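PDB 4QGO: DNA-entry nuclease (Competence-specific nuclease) from Streptococcus agalactiae ILRI112, which probably degrades DNA and RNA as a non-specific endonuclease of the beta-beta-alpha metal family, and is considered a virulence factor. Local coordinates for residues N31-L36 / A205-Q210; A107-A112 / S142-Q147. The protein carries 1 engineered substitution. One frame throughout, in Å; residues are numbered along the deposited sequence. Where two conformers were deposited one is given.

Contact 1 of 2, residues N31-L36 / A205-Q210; sequences NGIYEL and AIPNTQ
Ala205 N donates to Tyr34 O at 2.8 Å, and the return bond from Tyr34 N to Ala205 O completes a hydrogen-bonded pair of an antiparallel beta-sheet. Strand 33-36 and the end of strand 201-207 are thus joined within the larger sheet of the nuclease, where strand 33-36 lies between strands 27-30 and 201-207. Beyond the pair, side chains take over on both faces. On the face of Tyr34 and Ala205, Leu36 reaches Ala205 CB with its CD1 at 4.2 Å. On the other face Ile33 and Ile206 lie side by side, pointing the same way, with Ile33 CG2 3.6 Å from Ile206 CD1. In Ile33 chi1 of 56° places CG1 between the backbone N and the carbonyl carbon, leaving CG2, the methyl that meets Ile206, anti to that carbon; Tyr156 of helix 153-165 packs against both isoleucines. The phenol of Tyr34 is held by partners outside the two strands: its OH bonds to Asp9 O and its ring meets Tyr29 edge-to-face. Pro207 crosses the tyrosine at about a right angle and comes to the ring's edge, near its plane, with Pro207 CG 4.0 Å from Tyr34 CD2.

Contact 2 of 2, residues A107-A112 / S142-Q147; sequences AVDKGA and SNQSNQ. Engineered in segment 107-112: Ala112 (natural residue His). With SO4 (sulfate ion), chain F.
Asp109 OD2 receives two amides from the helix that ends at Gln144, and this is where the contact is tight. Gln144 NE2 approaches at 2.6 Å, a short and almost straight bond (175°) that uses the syn lone pair of Asp109 OD2. Carboxylate and amide are only 8° from coplanar. The glutamine chain, extended beyond CG, carries its CD out to the carboxylate. Asn143 ND2 comes to the same oxygen at 3.1 Å, but its bond is weak, bent to 120°. The other oxygen, Asp109 OD1, is bonded to His106 NE2, a second hold on the carboxylate's rotation. Strand 108-112, its partner 135-139 and the short helix 140-144 that follows are consistent with the beta-beta-alpha metal motif of the His-Me finger nucleases; the contact joins strand 108-112 to the end of that helix. Toward Gly111 the packing thins. Asn143 OD1 stays 3.9 Å from Gly111 CA, and a water accepts from Ala112 N at 2.9 Å and lies 3.0 Å from Asn143 OD1; Ala112 is an engineered residue, histidine in nature. Exposed Gln147 reaches a sulfate ion, probably from the crystallisation liquor and also bonded to Asn150, through NE2, 2.9 Å from sulfate O2.

In the fold
Two ways of joining distant chain segments are illustrated here: backbone pairing in contact 1, side-chain amides gripping a carboxylate in contact 2. Along the chain, contact 2 is nested inside the loop that contact 1 closes, and their centres lie about 12 Å apart. They also touch: Pro207 O is 3.1 Å from Ser142 CB, and Ile206 CG2 lies 3.8 Å from the same carbon, so the end of strand 201-207 rests against helix 140-144. The beta-beta-alpha motif inferred for contact 2 is where relatives bind the catalytic metal; this crystal holds none, and Ala112 replaces the histidine of the natural sequence, which by analogy with relatives is probably the general base.

Contact 1 of 2, residues N31-L36 / A205-Q210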
ATOM      1  N   ASN A  31      -2.996 -10.787 -12.086  0.70  6.48           N
ATOM      2  CA  ASN A  31      -1.928 -11.200 -11.180  0.70  7.43           C
ATOM      3  C   ASN A  31      -2.254 -10.909  -9.720  0.70  8.10           C
ATOM      4  O   ASN A  31      -1.366 -10.535  -8.959  0.70  9.39           O
ATOM      5  CB  ASN A  31      -0.612 -10.487 -11.523  0.70 12.15           C
ATOM      6  CG  ASN A  31      -0.113 -10.794 -12.919  0.70 16.99           C
ATOM      7  OD1 ASN A  31       0.031  -9.893 -13.750  0.70 18.58           O
ATOM      8  ND2 ASN A  31       0.196 -12.059 -13.172  0.70  6.80           N
ATOM      9  N   GLY A  32      -3.523 -11.022  -9.339  1.00  6.64           N
ATOM     10  CA  GLY A  32      -3.895 -10.861  -7.946  1.00  6.72           C
ATOM     11  C   GLY A  32      -4.175  -9.433  -7.513  1.00  7.65           C
ATOM     12  O   GLY A  32      -4.570  -9.201  -6.376  1.00  8.97           O
ATOM     13  N   ILE A  33      -4.002  -8.467  -8.412  1.00  6.10           N
ATOM     14  CA  ILE A  33      -4.220  -7.067  -8.050  1.00  5.41           C
ATOM     15  C   ILE A  33      -5.126  -6.386  -9.074  1.00  5.83           C
ATOM     16  O   ILE A  33      -5.484  -7.000 -10.080  1.00  6.22           O
ATOM     17  CB  ILE A  33      -2.875  -6.317  -7.840  1.00  6.33           C
ATOM     18  CG1 ILE A  33      -1.947  -6.402  -9.063  1.00  6.15           C
ATOM     19  CG2 ILE A  33      -2.135  -6.932  -6.642  1.00 10.12           C
ATOM     20  CD1 ILE A  33      -2.330  -5.512 -10.248  1.00  8.70           C
ATOM     21  N   TYR A  34      -5.509  -5.137  -8.822  1.00  4.82           N
ATOM     22  CA  TYR A  34      -6.246  -4.368  -9.821  1.00  5.27           C
ATOM     23  C   TYR A  34      -5.338  -3.326 -10.451  1.00  5.42           C
ATOM     24  O   TYR A  34      -4.818  -2.439  -9.762  1.00  7.21           O
ATOM     25  CB  TYR A  34      -7.491  -3.709  -9.209  1.00  7.06           C
ATOM     26  CG  TYR A  34      -8.612  -4.684  -8.960  1.00  5.99           C
ATOM     27  CD1 TYR A  34      -9.531  -4.982  -9.958  1.00  7.66           C
ATOM     28  CD2 TYR A  34      -8.750  -5.314  -7.731  1.00  6.75           C
ATOM     29  CE1 TYR A  34     -10.552  -5.892  -9.738  1.00 10.15           C
ATOM     30  CE2 TYR A  34      -9.768  -6.226  -7.503  1.00  9.74           C
ATOM     31  CZ  TYR A  34     -10.668  -6.503  -8.509  1.00  9.23           C
ATOM     32  OH  TYR A  34     -11.685  -7.406  -8.287  1.00 11.06           O
ATOM     33  N   GLU A  35      -5.145  -3.451 -11.756  0.53  5.72           N
ATOM     34  CA  GLU A  35      -4.485  -2.431 -12.538  0.53  5.25           C
ATOM     35  C   GLU A  35      -5.531  -1.350 -12.788  0.53  4.94           C
ATOM     36  O   GLU A  35      -6.663  -1.664 -13.188  0.53  4.76           O
ATOM     37  CB  GLU A  35      -4.002  -3.034 -13.853  0.53  6.09           C
ATOM     38  CG  GLU A  35      -3.258  -2.086 -14.762  0.53  3.44           C
ATOM     39  CD  GLU A  35      -2.898  -2.725 -16.097  0.53  9.22           C
ATOM     40  OE1 GLU A  35      -2.688  -1.980 -17.078  0.53 16.12           O
ATOM     41  OE2 GLU A  35      -2.836  -3.973 -16.174  0.53 17.41           O
ATOM     42  N   LEU A  36      -5.170  -0.092 -12.536  1.00  5.64           N
ATOM     43  CA  LEU A  36      -6.109   1.018 -12.691  1.00  5.79           C
ATOM     44  C   LEU A  36      -5.693   1.906 -13.843  1.00  5.82           C
ATOM     45  O   LEU A  36      -4.505   2.173 -14.019  1.00  6.61           O
ATOM     46  CB  LEU A  36      -6.109   1.880 -11.423  1.00  5.54           C
ATOM     47  CG  LEU A  36      -6.285   1.138 -10.099  1.00  6.37           C
ATOM     48  CD1 LEU A  36      -6.308   2.146  -8.957  1.00  9.27           C
ATOM     49  CD2 LEU A  36      -7.544   0.290 -10.108  1.00  8.66           C
ATOM     50  N   ALA A 205      -4.276  -1.033  -7.408  1.00  6.14           N
ATOM     51  CA  ALA A 205      -4.877  -1.197  -6.089  1.00  4.23           C
ATOM     52  C   ALA A 205      -4.587  -2.610  -5.624  1.00  6.01           C
ATOM     53  O   ALA A 205      -4.917  -3.568  -6.313  1.00  5.74           O
ATOM     54  CB  ALA A 205      -6.381  -0.951  -6.138  1.00  6.64           C
ATOM     55  N   ILE A 206      -3.941  -2.735  -4.465  1.00  4.26           N
ATOM     56  CA  ILE A 206      -3.617  -4.031  -3.879  1.00  5.55           C
ATOM     57  C   ILE A 206      -4.712  -4.375  -2.883  1.00  6.47           C
ATOM     58  O   ILE A 206      -4.822  -3.728  -1.842  1.00  5.85           O
ATOM     59  CB  ILE A 206      -2.296  -3.973  -3.087  1.00  4.68           C
ATOM     60  CG1 ILE A 206      -1.181  -3.279  -3.883  1.00  8.98           C
ATOM     61  CG2 ILE A 206      -1.898  -5.379  -2.625  1.00  7.49           C
ATOM     62  CD1 ILE A 206      -0.776  -3.987  -5.121  1.00 10.44           C
ATOM     63  N   PRO A 207      -5.548  -5.380  -3.196  1.00  5.79           N
ATOM     64  CA  PRO A 207      -6.636  -5.676  -2.255  1.00  4.34           C
ATOM     65  C   PRO A 207      -6.090  -6.067  -0.875  1.00  5.12           C
ATOM     66  O   PRO A 207      -5.120  -6.835  -0.775  1.00  5.81           O
ATOM     67  CB  PRO A 207      -7.361  -6.865  -2.919  1.00  6.37           C
ATOM     68  CG  PRO A 207      -7.041  -6.692  -4.416  1.00  6.82           C
ATOM     69  CD  PRO A 207      -5.608  -6.223  -4.407  1.00  7.03           C
ATOM     70  N   ASN A 208      -6.708  -5.531   0.175  1.00  5.68           N
ATOM     71  CA  ASN A 208      -6.321  -5.870   1.539  1.00  5.03           C
ATOM     72  C   ASN A 208      -7.071  -7.113   1.973  1.00  4.88           C
ATOM     73  O   ASN A 208      -7.949  -7.079   2.851  1.00  6.46           O
ATOM     74  CB  ASN A 208      -6.591  -4.709   2.488  1.00  5.77           C
ATOM     75  CG  ASN A 208      -5.766  -4.804   3.751  1.00  5.69           C
ATOM     76  OD1 ASN A 208      -4.825  -5.608   3.831  1.00  5.89           O
ATOM     77  ND2 ASN A 208      -6.103  -3.979   4.747  1.00  5.87           N
ATOM     78  N   THR A 209      -6.708  -8.211   1.324  1.00  5.70           N
ATOM     79  CA  THR A 209      -7.426  -9.472   1.438  1.00  6.31           C
ATOM     80  C   THR A 209      -6.453 -10.634   1.580  1.00  7.21           C
ATOM     81  O   THR A 209      -5.252 -10.504   1.314  1.00  7.14           O
ATOM     82  CB  THR A 209      -8.312  -9.719   0.188  1.00  6.85           C
ATOM     83  OG1 THR A 209      -7.489  -9.744  -0.992  1.00  7.87           O
ATOM     84  CG2 THR A 209      -9.372  -8.628   0.042  1.00  6.88           C
ATOM     85  N   GLN A 210      -6.985 -11.789   1.974  1.00  7.60           N
ATOM     86  CA  GLN A 210      -6.192 -13.004   2.085  1.00  4.20           C
ATOM     87  C   GLN A 210      -7.155 -14.149   1.760  1.00  6.78           C
ATOM     88  O   GLN A 210      -8.310 -14.124   2.191  1.00  8.97           O
ATOM     89  CB  GLN A 210      -5.630 -13.122   3.508  1.00  6.41           C
ATOM     90  CG  GLN A 210      -4.574 -14.222   3.718  1.00  6.38           C
ATOM     91  CD  GLN A 210      -3.475 -13.805   4.696  1.00  5.82           C
ATOM     92  OE1 GLN A 210      -3.016 -12.657   4.693  1.00  6.93           O
ATOM     93  NE2 GLN A 210      -3.060 -14.729   5.545  1.00  7.13           N
TER

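Contact 2 of 2, residues A107-A112 / S142-Q147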
ATOM      1  N   ALA A 107      -2.469 -13.615  10.373  1.00  7.09           N
ATOM      2  CA  ALA A 107      -3.391 -12.944   9.453  1.00  6.10           C
ATOM      3  C   ALA A 107      -2.905 -11.579   8.977  1.00  6.19           C
ATOM      4  O   ALA A 107      -3.045 -11.261   7.794  1.00  6.82           O
ATOM      5  CB  ALA A 107      -4.754 -12.801  10.086  1.00  8.14           C
ATOM      6  N   VAL A 108      -2.339 -10.785   9.882  1.00  4.94           N
ATOM      7  CA  VAL A 108      -2.027  -9.385   9.568  1.00  4.92           C
ATOM      8  C   VAL A 108      -0.612  -8.960   9.944  1.00  8.55           C
ATOM      9  O   VAL A 108      -0.000  -9.533  10.848  1.00  6.63           O
ATOM     10  CB  VAL A 108      -3.034  -8.406  10.208  1.00  6.33           C
ATOM     11  CG1 VAL A 108      -4.419  -8.587   9.598  1.00  6.86           C
ATOM     12  CG2 VAL A 108      -3.077  -8.566  11.734  1.00  6.41           C
ATOM     13  N   ASP A 109      -0.122  -7.955   9.215  1.00  5.81           N
ATOM     14  CA  ASP A 109       1.188  -7.347   9.423  1.00  6.35           C
ATOM     15  C   ASP A 109       0.990  -5.851   9.595  1.00  5.70           C
ATOM     16  O   ASP A 109       0.012  -5.282   9.111  1.00  5.37           O
ATOM     17  CB  ASP A 109       2.077  -7.521   8.183  1.00  8.24           C
ATOM     18  CG  ASP A 109       2.503  -8.951   7.941  1.00 10.53           C
ATOM     19  OD1 ASP A 109       2.483  -9.763   8.884  1.00 12.17           O
ATOM     20  OD2 ASP A 109       2.902  -9.251   6.795  1.00 12.08           O
ATOM     21  N   LYS A 110       1.917  -5.221  10.301  0.54  8.23           N
ATOM     22  CA  LYS A 110       1.998  -3.774  10.299  0.54  6.78           C
ATOM     23  C   LYS A 110       2.386  -3.398   8.884  0.54  7.76           C
ATOM     24  O   LYS A 110       3.494  -3.684   8.431  0.54  8.64           O
ATOM     25  CB  LYS A 110       3.041  -3.295  11.303  0.54  7.18           C
ATOM     26  CG  LYS A 110       2.611  -3.501  12.750  0.54 11.32           C
ATOM     27  CD  LYS A 110       3.759  -3.255  13.725  0.54 15.53           C
ATOM     28  CE  LYS A 110       3.380  -3.686  15.134  0.54 21.93           C
ATOM     29  NZ  LYS A 110       4.574  -3.888  16.007  0.54 17.61           N
ATOM     30  N   GLY A 111       1.448  -2.794   8.168  1.00  5.27           N
ATOM     31  CA  GLY A 111       1.718  -2.419   6.785  1.00  5.76           C
ATOM     32  C   GLY A 111       2.109  -0.963   6.594  1.00  4.15           C
ATOM     33  O   GLY A 111       1.284  -0.070   6.773  1.00  6.49           O
ATOM     34  N   ALA A 112       3.364  -0.716   6.220  1.00  5.63           N
ATOM     35  CA  ALA A 112       3.800   0.648   5.928  1.00  6.01           C
ATOM     36  C   ALA A 112       3.224   1.153   4.615  1.00  6.03           C
ATOM     37  O   ALA A 112       3.171   0.418   3.630  1.00  8.17           O
ATOM     38  CB  ALA A 112       5.316   0.711   5.862  1.00  7.09           C
ATOM     39  N   SER A 142      -1.163  -9.524   1.311  1.00  5.05           N
ATOM     40  CA  SER A 142      -1.052  -8.315   0.506  1.00  6.09           C
ATOM     41  C   SER A 142       0.170  -7.469   0.881  1.00  6.86           C
ATOM     42  O   SER A 142       0.694  -6.733   0.046  1.00  8.81           O
ATOM     43  CB  SER A 142      -2.359  -7.512   0.509  1.00  5.67           C
ATOM     44  OG  SER A 142      -2.580  -6.845   1.747  1.00  6.55           O
ATOM     45  N   ASN A 143       0.647  -7.595   2.116  1.00  7.56           N
ATOM     46  CA  ASN A 143       1.893  -6.970   2.517  1.00  6.43           C
ATOM     47  C   ASN A 143       3.110  -7.659   1.899  1.00  7.76           C
ATOM     48  O   ASN A 143       3.970  -7.012   1.302  1.00  8.12           O
ATOM     49  CB  ASN A 143       2.009  -6.983   4.049  1.00  6.60           C
ATOM     50  CG  ASN A 143       3.277  -6.320   4.539  1.00  9.22           C
ATOM     51  OD1 ASN A 143       3.379  -5.094   4.538  1.00 18.52           O
ATOM     52  ND2 ASN A 143       4.235  -7.112   4.987  1.00 14.51           N
ATOM     53  N   GLN A 144       3.147  -8.986   1.999  1.00  7.58           N
ATOM     54  CA  GLN A 144       4.385  -9.740   1.777  1.00  7.97           C
ATOM     55  C   GLN A 144       4.648 -10.215   0.358  1.00  9.07           C
ATOM     56  O   GLN A 144       5.808 -10.417  -0.027  1.00 11.16           O
ATOM     57  CB  GLN A 144       4.411 -10.956   2.704  1.00  9.40           C
ATOM     58  CG  GLN A 144       4.489 -10.588   4.158  1.00  7.18           C
ATOM     59  CD  GLN A 144       4.393 -11.789   5.083  1.00 13.22           C
ATOM     60  OE1 GLN A 144       4.820 -12.897   4.734  1.00 17.50           O
ATOM     61  NE2 GLN A 144       3.847 -11.571   6.271  1.00 11.63           N
ATOM     62  N   SER A 145       3.602 -10.424  -0.427  1.00  6.97           N
ATOM     63  CA  SER A 145       3.837 -11.106  -1.690  1.00 11.11           C
ATOM     64  C   SER A 145       4.696 -10.272  -2.619  1.00  8.97           C
ATOM     65  O   SER A 145       4.353  -9.126  -2.961  1.00  9.94           O
ATOM     66  CB  SER A 145       2.559 -11.473  -2.410  1.00 13.11           C
ATOM     67  OG  SER A 145       2.925 -12.137  -3.611  1.00 17.75           O
ATOM     68  N   ASN A 146       5.818 -10.871  -3.005  1.00 13.28           N
ATOM     69  CA  ASN A 146       6.793 -10.239  -3.883  1.00 10.44           C
ATOM     70  C   ASN A 146       6.855 -10.892  -5.265  1.00 12.07           C
ATOM     71  O   ASN A 146       7.791 -10.656  -6.030  1.00 14.68           O
ATOM     72  CB  ASN A 146       8.169 -10.282  -3.220  1.00 10.75           C
ATOM     73  CG  ASN A 146       9.148  -9.300  -3.817  1.00 15.85           C
ATOM     74  OD1 ASN A 146       8.811  -8.148  -4.103  1.00 15.05           O
ATOM     75  ND2 ASN A 146      10.382  -9.751  -4.012  1.00 19.22           N
ATOM     76  N   GLN A 147       5.872 -11.720  -5.597  1.00 16.22           N
ATOM     77  CA  GLN A 147       5.916 -12.438  -6.873  1.00 19.69           C
ATOM     78  C   GLN A 147       5.120 -11.788  -8.003  1.00 24.16           C
ATOM     79  O   GLN A 147       4.028 -11.262  -7.791  1.00 21.76           O
ATOM     80  CB  GLN A 147       5.486 -13.895  -6.689  1.00 22.26           C
ATOM     81  CG  GLN A 147       4.406 -14.108  -5.649  1.00 37.34           C
ATOM     82  CD  GLN A 147       4.066 -15.575  -5.473  1.00 49.34           C
ATOM     83  OE1 GLN A 147       4.374 -16.398  -6.335  1.00 45.08           O
ATOM     84  NE2 GLN A 147       3.439 -15.912  -4.351  1.00 53.31           N
TER
HETATM   85  S   SO4 F 304       0.744 -18.452  -5.495  0.52 18.04           S
HETATM   86  O1  SO4 F 304       0.220 -19.813  -5.321  0.52 10.14           O
HETATM   87  O2  SO4 F 304       2.102 -18.367  -4.965  0.52 19.26           O
HETATM   88  O3  SO4 F 304       0.772 -18.122  -6.921  0.52 21.74           O
HETATM   89  O4  SO4 F 304      -0.123 -17.504  -4.796  0.52 19.43           O
HETATM   90  O   HOH W   1       5.120  -2.998   5.739  1.00 12.10           O